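Local coordinates for PipY (PDB 5NLC), which binds the vitamin B6 cofactor pyridoxal 5'-phosphate and probably takes part in keeping its cellular supply in balance, at residues E189-M194 / W208-T213; L70-S75 / S90-A95. All blocks are in the same frame, centred on the assembly; numbering follows the deposited sequence. Where two conformers were deposited one is given.

Interaction 1 (E189-M194 / W208-T213)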
ATOM      1  N   GLU A 189      -2.853  -5.825   8.217  1.00 23.36           N
ATOM      2  CA  GLU A 189      -2.157  -5.859   6.908  1.00 21.55           C
ATOM      3  C   GLU A 189      -0.687  -5.525   7.052  1.00 18.74           C
ATOM      4  O   GLU A 189      -0.320  -4.702   7.840  1.00 17.61           O
ATOM      5  CB  GLU A 189      -2.743  -4.840   5.898  1.00 22.37           C
ATOM      6  CG  GLU A 189      -4.250  -4.983   5.676  1.00 24.56           C
ATOM      7  CD  GLU A 189      -4.670  -6.383   5.289  1.00 26.27           C
ATOM      8  OE1 GLU A 189      -3.964  -7.065   4.521  1.00 27.07           O
ATOM      9  OE2 GLU A 189      -5.675  -6.861   5.839  1.00 31.78           O
ATOM     10  N   LEU A 190       0.103  -6.122   6.189  1.00 17.37           N
ATOM     11  CA  LEU A 190       1.501  -5.791   6.011  1.00 17.86           C
ATOM     12  C   LEU A 190       1.760  -5.556   4.526  1.00 16.18           C
ATOM     13  O   LEU A 190       1.763  -6.508   3.740  1.00 15.40           O
ATOM     14  CB  LEU A 190       2.360  -6.943   6.535  1.00 19.38           C
ATOM     15  CG  LEU A 190       2.548  -7.067   8.035  1.00 21.53           C
ATOM     16  CD1 LEU A 190       3.259  -8.375   8.397  1.00 21.30           C
ATOM     17  CD2 LEU A 190       3.173  -5.850   8.674  1.00 22.47           C
ATOM     18  N   SER A 191       1.993  -4.304   4.180  1.00 15.68           N
ATOM     19  CA  SER A 191       2.180  -3.855   2.826  1.00 16.33           C
ATOM     20  C   SER A 191       3.713  -3.780   2.634  1.00 15.96           C
ATOM     21  O   SER A 191       4.329  -2.849   3.044  1.00 17.25           O
ATOM     22  CB  SER A 191       1.549  -2.494   2.580  1.00 16.75           C
ATOM     23  OG  SER A 191       1.792  -2.217   1.207  1.00 16.85           O
ATOM     24  N   MET A 192       4.299  -4.835   2.110  1.00 15.39           N
ATOM     25  CA  MET A 192       5.747  -4.980   1.981  0.50 15.33           C
ATOM     26  C   MET A 192       5.999  -5.995   0.843  1.00 15.54           C
ATOM     27  O   MET A 192       5.252  -6.931   0.706  1.00 15.58           O
ATOM     28  CB  MET A 192       6.418  -5.451   3.299  0.50 15.16           C
ATOM     29  CG  MET A 192       5.898  -6.751   3.924  0.50 14.74           C
ATOM     30  SD  MET A 192       6.550  -7.063   5.611  0.50 14.85           S
ATOM     31  CE  MET A 192       6.050  -8.729   5.923  0.50 14.10           C
ATOM     32  N   GLY A 193       7.040  -5.790   0.056  1.00 16.64           N
ATOM     33  CA  GLY A 193       7.397  -6.688  -1.051  1.00 17.36           C
ATOM     34  C   GLY A 193       7.146  -5.984  -2.382  1.00 18.45           C
ATOM     35  O   GLY A 193       6.007  -5.668  -2.690  1.00 17.98           O
ATOM     36  N   MET A 194       8.205  -5.735  -3.135  1.00 19.31           N
ATOM     37  CA  MET A 194       8.134  -5.086  -4.414  1.00 21.14           C
ATOM     38  C   MET A 194       8.767  -6.017  -5.458  1.00 21.98           C
ATOM     39  O   MET A 194       9.039  -7.208  -5.157  1.00 20.43           O
ATOM     40  CB  MET A 194       8.731  -3.678  -4.344  1.00 21.64           C
ATOM     41  CG  MET A 194      10.071  -3.468  -3.650  1.00 22.74           C
ATOM     42  SD  MET A 194      11.449  -4.241  -4.506  1.00 25.47           S
ATOM     43  CE  MET A 194      11.759  -3.081  -5.828  1.00 28.81           C
ATOM     44  N   TRP A 208       0.047  -7.631   1.292  1.00 17.76           N
ATOM     45  CA  TRP A 208      -0.095  -6.900   0.043  1.00 18.32           C
ATOM     46  C   TRP A 208       1.288  -6.833  -0.562  1.00 17.40           C
ATOM     47  O   TRP A 208       2.159  -6.298   0.096  1.00 17.84           O
ATOM     48  CB  TRP A 208      -0.527  -5.445   0.280  1.00 18.69           C
ATOM     49  CG  TRP A 208      -1.913  -5.216   0.739  1.00 20.12           C
ATOM     50  CD1 TRP A 208      -2.262  -4.672   1.939  1.00 21.96           C
ATOM     51  CD2 TRP A 208      -3.146  -5.329  -0.021  1.00 20.76           C
ATOM     52  NE1 TRP A 208      -3.623  -4.442   1.981  1.00 23.80           N
ATOM     53  CE2 TRP A 208      -4.200  -4.891   0.819  1.00 22.44           C
ATOM     54  CE3 TRP A 208      -3.464  -5.772  -1.290  1.00 21.45           C
ATOM     55  CZ2 TRP A 208      -5.542  -4.925   0.417  1.00 23.43           C
ATOM     56  CZ3 TRP A 208      -4.824  -5.771  -1.718  1.00 21.37           C
ATOM     57  CH2 TRP A 208      -5.830  -5.395  -0.856  1.00 22.87           C
ATOM     58  N   ILE A 209       1.493  -7.359  -1.774  1.00 17.36           N
ATOM     59  CA  ILE A 209       2.720  -7.139  -2.500  1.00 17.81           C
ATOM     60  C   ILE A 209       2.474  -6.314  -3.779  1.00 18.22           C
ATOM     61  O   ILE A 209       1.357  -6.267  -4.270  1.00 18.79           O
ATOM     62  CB  ILE A 209       3.459  -8.453  -2.855  1.00 18.11           C
ATOM     63  CG1 ILE A 209       2.617  -9.344  -3.774  1.00 18.67           C
ATOM     64  CG2 ILE A 209       3.790  -9.192  -1.563  1.00 18.90           C
ATOM     65  CD1 ILE A 209       3.340 -10.537  -4.306  1.00 19.21           C
ATOM     66  N   ARG A 210       3.528  -5.747  -4.319  1.00 19.08           N
ATOM     67  CA  ARG A 210       3.466  -4.753  -5.429  1.00 20.38           C
ATOM     68  C   ARG A 210       4.267  -5.263  -6.579  1.00 20.89           C
ATOM     69  O   ARG A 210       5.494  -5.329  -6.472  1.00 20.34           O
ATOM     70  CB  ARG A 210       4.101  -3.368  -5.046  1.00 22.00           C
ATOM     71  CG  ARG A 210       3.613  -2.803  -3.789  1.00 23.69           C
ATOM     72  CD  ARG A 210       4.164  -1.425  -3.377  1.00 24.61           C
ATOM     73  NE  ARG A 210       5.589  -1.292  -3.066  1.00 24.20           N
ATOM     74  CZ  ARG A 210       6.169  -1.730  -1.954  1.00 25.11           C
ATOM     75  NH1 ARG A 210       5.486  -2.430  -1.042  1.00 26.72           N
ATOM     76  NH2 ARG A 210       7.447  -1.475  -1.750  1.00 26.24           N
ATOM     77  N   VAL A 211       3.625  -5.584  -7.698  1.00 21.05           N
ATOM     78  CA  VAL A 211       4.352  -6.104  -8.847  1.00 22.91           C
ATOM     79  C   VAL A 211       3.903  -5.400 -10.123  1.00 23.27           C
ATOM     80  O   VAL A 211       2.736  -5.092 -10.265  1.00 22.11           O
ATOM     81  CB  VAL A 211       4.127  -7.624  -8.982  1.00 26.04           C
ATOM     82  CG1 VAL A 211       4.703  -8.380  -7.798  1.00 25.71           C
ATOM     83  CG2 VAL A 211       2.637  -7.918  -8.996  1.00 28.20           C
ATOM     84  N   GLY A 212       4.858  -5.118 -11.008  1.00 23.23           N
ATOM     85  CA  GLY A 212       4.610  -4.260 -12.148  1.00 24.74           C
ATOM     86  C   GLY A 212       4.854  -5.036 -13.424  1.00 26.84           C
ATOM     87  O   GLY A 212       3.977  -5.714 -13.943  1.00 24.20           O
ATOM     88  N   THR A 213       6.116  -5.012 -13.839  1.00 30.49           N
ATOM     89  CA  THR A 213       6.556  -5.702 -15.040  1.00 33.43           C
ATOM     90  C   THR A 213       6.339  -7.216 -15.061  1.00 34.13           C
ATOM     91  O   THR A 213       5.911  -7.768 -16.105  1.00 34.08           O
ATOM     92  CB  THR A 213       8.011  -5.275 -15.284  1.00 37.40           C
ATOM     93  OG1 THR A 213       7.965  -3.886 -15.661  1.00 39.04           O
ATOM     94  CG2 THR A 213       8.701  -6.086 -16.389  1.00 39.48           C
TER
HETATM   95  O   HOH W   1       3.026  -3.684  -0.741  1.00 22.50           O
HETATM   96  O   HOH W   2       8.448  -3.213   0.396  1.00 16.34           O
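Trp208 sits beside Ser191 in a short parallel pairing, its N and O bonded one on each flank of Ser191: Trp208 N donates to Leu190 O (3.2 Å) and Met192 N to Trp208 O (3.3 Å). Beyond this single bridge Arg210 N binds Gly193 O at 3.0 Å, and Met194 CA directs a CH...O contact at Arg210 O. Packing is tight in the barrel interior, where the indole of Trp208 lies against Glu189, whose bent chain runs obliquely past it, Glu189 CG 3.8 Å from Trp208 NE1 and carboxylate and ring planes 57° apart; Thr207 holds the carboxylate. His43, His68, Trp87 and His89 meet the indole edge-to-face. On the helix 198-203 side, Gly193 sits close against Ile209 CG2 in a backbone conformation (phi 111°) strained for other residues.

The watered pocket end at Arg210 is looser. Arg210, bent at chi3 (-65°), folds its guanidinium back over Gly193 O, while Met194 CB lies 3.6 Å from NH2 on a face of the group. Water 1, in the guanidinium plane, accepts from Arg210 NH1 (2.8 Å), donates to Trp208 O and bonds Ser191 OG, which also pairs with His89 ND1. Water 2 accepts from both Arg210 NH2 and Gly193 N. Strands 189-191 and 208-211 thus close the modified TIM barrel of fold type III PLP proteins; Arg210, Gly212 and Thr213 belong to its cofactor site, empty here.

Interaction 2 (L70-S75 / S90-A95)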
ATOM      1  N   LEU A  70       0.560   4.135  -3.788  1.00 17.58           N
ATOM      2  CA  LEU A  70       1.708   3.491  -3.275  1.00 18.88           C
ATOM      3  C   LEU A  70       2.889   4.414  -2.987  1.00 20.19           C
ATOM      4  O   LEU A  70       3.839   3.970  -2.357  1.00 21.52           O
ATOM      5  CB  LEU A  70       2.144   2.420  -4.270  1.00 18.85           C
ATOM      6  CG  LEU A  70       1.120   1.324  -4.572  1.00 19.06           C
ATOM      7  CD1 LEU A  70       1.695   0.425  -5.672  1.00 20.43           C
ATOM      8  CD2 LEU A  70       0.718   0.597  -3.333  1.00 19.76           C
ATOM      9  N   GLY A  71       2.925   5.610  -3.537  1.00 21.27           N
ATOM     10  CA  GLY A  71       4.070   6.456  -3.379  1.00 21.94           C
ATOM     11  C   GLY A  71       3.761   7.630  -2.473  1.00 22.83           C
ATOM     12  O   GLY A  71       2.661   7.747  -1.926  1.00 21.37           O
ATOM     13  N   LYS A  72       4.724   8.539  -2.418  1.00 24.06           N
ATOM     14  CA  LYS A  72       4.744   9.671  -1.469  1.00 25.21           C
ATOM     15  C   LYS A  72       3.518  10.530  -1.710  1.00 23.67           C
ATOM     16  O   LYS A  72       3.213  10.845  -2.830  1.00 23.36           O
ATOM     17  CB  LYS A  72       6.011  10.487  -1.726  1.00 29.70           C
ATOM     18  CG  LYS A  72       6.134  11.865  -1.084  1.00 32.68           C
ATOM     19  CD  LYS A  72       6.254  11.755   0.425  1.00 35.03           C
ATOM     20  CE  LYS A  72       6.401  13.172   1.030  1.00 37.76           C
ATOM     21  NZ  LYS A  72       6.404  13.149   2.510  1.00 38.85           N
ATOM     22  N   LEU A  73       2.848  10.950  -0.666  1.00 22.22           N
ATOM     23  CA  LEU A  73       1.645  11.756  -0.825  1.00 22.03           C
ATOM     24  C   LEU A  73       1.921  13.040  -0.099  1.00 23.50           C
ATOM     25  O   LEU A  73       2.129  13.027   1.109  1.00 22.72           O
ATOM     26  CB  LEU A  73       0.448  11.041  -0.229  1.00 21.02           C
ATOM     27  CG  LEU A  73      -0.864  11.831  -0.197  1.00 20.83           C
ATOM     28  CD1 LEU A  73      -1.246  12.384  -1.580  1.00 21.24           C
ATOM     29  CD2 LEU A  73      -2.017  11.048   0.408  1.00 20.44           C
ATOM     30  N   GLN A  74       1.967  14.143  -0.824  1.00 26.05           N
ATOM     31  CA  GLN A  74       2.112  15.466  -0.209  1.00 28.55           C
ATOM     32  C   GLN A  74       0.808  15.899   0.389  1.00 28.29           C
ATOM     33  O   GLN A  74      -0.249  15.637  -0.188  1.00 25.18           O
ATOM     34  CB  GLN A  74       2.534  16.499  -1.268  1.00 31.87           C
ATOM     35  CG  GLN A  74       3.843  16.190  -1.979  1.00 34.27           C
ATOM     36  CD  GLN A  74       5.016  16.050  -1.028  1.00 37.34           C
ATOM     37  OE1 GLN A  74       5.055  16.674   0.051  1.00 40.77           O
ATOM     38  NE2 GLN A  74       5.997  15.229  -1.422  1.00 38.55           N
ATOM     39  N   SER A  75       0.872  16.599   1.525  1.00 30.09           N
ATOM     40  CA  SER A  75      -0.354  17.023   2.245  1.00 32.57           C
ATOM     41  C   SER A  75      -1.339  17.848   1.418  1.00 32.59           C
ATOM     42  O   SER A  75      -2.532  17.706   1.643  1.00 31.17           O
ATOM     43  CB  SER A  75      -0.022  17.727   3.572  1.00 35.36           C
ATOM     44  OG  SER A  75       0.130  16.713   4.575  1.00 40.32           O
ATOM     45  N   SER A  90       0.950   4.979   1.970  1.00 17.61           N
ATOM     46  CA  SER A  90       2.133   5.718   2.264  1.00 17.74           C
ATOM     47  C   SER A  90       1.849   6.760   3.301  1.00 17.53           C
ATOM     48  O   SER A  90       2.299   7.906   3.192  1.00 18.46           O
ATOM     49  CB  SER A  90       2.608   6.384   0.984  1.00 19.03           C
ATOM     50  OG  SER A  90       1.530   7.080   0.323  1.00 19.54           O
ATOM     51  N   VAL A  91       1.047   6.442   4.295  1.00 16.90           N
ATOM     52  CA  VAL A  91       0.775   7.463   5.313  1.00 16.81           C
ATOM     53  C   VAL A  91       1.951   7.538   6.255  1.00 17.30           C
ATOM     54  O   VAL A  91       2.130   6.669   7.072  1.00 17.21           O
ATOM     55  CB  VAL A  91      -0.501   7.163   6.046  1.00 16.14           C
ATOM     56  CG1 VAL A  91      -0.837   8.287   6.984  1.00 16.46           C
ATOM     57  CG2 VAL A  91      -1.607   7.039   4.983  1.00 16.33           C
ATOM     58  N   ASP A  92       2.778   8.547   6.078  1.00 18.07           N
ATOM     59  CA  ASP A  92       4.083   8.596   6.702  1.00 19.74           C
ATOM     60  C   ASP A  92       4.231   9.502   7.905  1.00 19.09           C
ATOM     61  O   ASP A  92       5.330   9.643   8.456  1.00 18.87           O
ATOM     62  CB  ASP A  92       5.118   8.975   5.628  1.00 21.25           C
ATOM     63  CG  ASP A  92       4.915  10.396   5.099  1.00 23.27           C
ATOM     64  OD1 ASP A  92       3.810  10.890   4.880  1.00 23.62           O
ATOM     65  OD2 ASP A  92       5.916  11.046   4.914  1.00 28.07           O
ATOM     66  N   SER A  93       3.151  10.121   8.344  1.00 18.68           N
ATOM     67  CA  SER A  93       3.239  11.027   9.493  1.00 18.24           C
ATOM     68  C   SER A  93       1.878  11.197  10.142  1.00 18.79           C
ATOM     69  O   SER A  93       0.808  10.928   9.498  1.00 18.02           O
ATOM     70  CB  SER A  93       3.703  12.403   9.017  1.00 18.69           C
ATOM     71  OG  SER A  93       2.741  12.938   8.076  1.00 17.57           O
ATOM     72  N   TRP A  94       1.919  11.710  11.362  1.00 18.72           N
ATOM     73  CA  TRP A  94       0.701  12.054  12.054  1.00 19.33           C
ATOM     74  C   TRP A  94      -0.026  13.131  11.242  1.00 18.77           C
ATOM     75  O   TRP A  94      -1.254  13.066  11.018  1.00 18.26           O
ATOM     76  CB  TRP A  94       0.988  12.571  13.488  1.00 20.17           C
ATOM     77  CG  TRP A  94      -0.154  13.312  13.991  1.00 20.39           C
ATOM     78  CD1 TRP A  94      -0.279  14.641  14.048  1.00 21.62           C
ATOM     79  CD2 TRP A  94      -1.427  12.775  14.381  1.00 21.08           C
ATOM     80  NE1 TRP A  94      -1.528  14.987  14.534  1.00 21.26           N
ATOM     81  CE2 TRP A  94      -2.255  13.854  14.714  1.00 21.35           C
ATOM     82  CE3 TRP A  94      -1.939  11.490  14.509  1.00 21.19           C
ATOM     83  CZ2 TRP A  94      -3.578  13.681  15.171  1.00 22.25           C
ATOM     84  CZ3 TRP A  94      -3.264  11.330  14.942  1.00 21.32           C
ATOM     85  CH2 TRP A  94      -4.041  12.405  15.274  1.00 22.18           C
ATOM     86  N   ALA A  95       0.698  14.171  10.818  1.00 18.86           N
ATOM     87  CA  ALA A  95       0.045  15.246  10.060  1.00 19.02           C
ATOM     88  C   ALA A  95      -0.770  14.758   8.857  1.00 18.74           C
ATOM     89  O   ALA A  95      -1.879  15.211   8.612  1.00 17.30           O
ATOM     90  CB  ALA A  95       1.094  16.202   9.545  1.00 19.69           C
TER
HETATM   91  O   HOH W   3       3.651   9.646   1.828  1.00 25.03           O
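Ser90 points its side chain at Gly71 and donates from OG to Gly71 O, a short bond of 2.6 Å. Its OG stands between the backbone N and the carbonyl carbon (chi1 49°), and the hydroxyl approaches the carbonyl from above its plane, 42° out of it, instead of along a lone pair. Ser90 CB follows close behind, 3.2 Å from the same oxygen, and Leu73 CB flanks the hydroxyl at 4.1 Å.

The other contact, between two side chains, works at longer range. The CB of Lys72 is directed away from the 90-95 segment, but with CG anti to the backbone N and a bend at chi2 (68°), the otherwise extended chain brings the ammonium group back. There it meets Asp92, whose CB is directed at the loop; the two side chains cross at about a right angle, tip to tip. Lys72 NZ reaches Asp92 OD2 at 3.2 Å, a salt bridge whose hydrogen bond is weak, while OD1 of the same carboxylate stays 4.2 Å from NZ.

Between these two contacts lies water 3. It accepts from Leu73 N, donates to Ser90 O at 2.6 Å, and gives a weak bond to Asp92 OD1, so the two carboxylate oxygens serve different partners. Next along the chain, Ser93 is the N-cap of helix 94-107, its OG bonded to Leu96 N.

The contact therefore joins the loop after strand 66-69 to the C-terminal end of the adjacent barrel strand, 87-91. Its chemistry is graded: a short buried hydroxyl-carbonyl bond and a water link between backbones give specific polar pairing inside, whereas the ion pair at the exposed Lys72, with its weak hydrogen bond, probably contributes less.

Overall arrangement
Interactions 1 and 2 lie on the same parallel sheet, with their centres about 17 Å apart, and follow one another along the chain. Interaction 1 joins the seventh and eighth strands and so closes the barrel; interaction 2 links two neighbouring strand ends on another part of its wall. They meet directly where Leu70 CD1 packs 3.8 Å from Arg210 CD, a nonpolar touch on a residue of the cofactor site. Asn47, another residue of the pyridoxal phosphate site, has its side chain about 4 Å from that of Leu70. Leu70 thus connects the 70-75 loop to the PLP pocket, whereas the Lys72-Asp92 pair belongs to the other end of interaction 2.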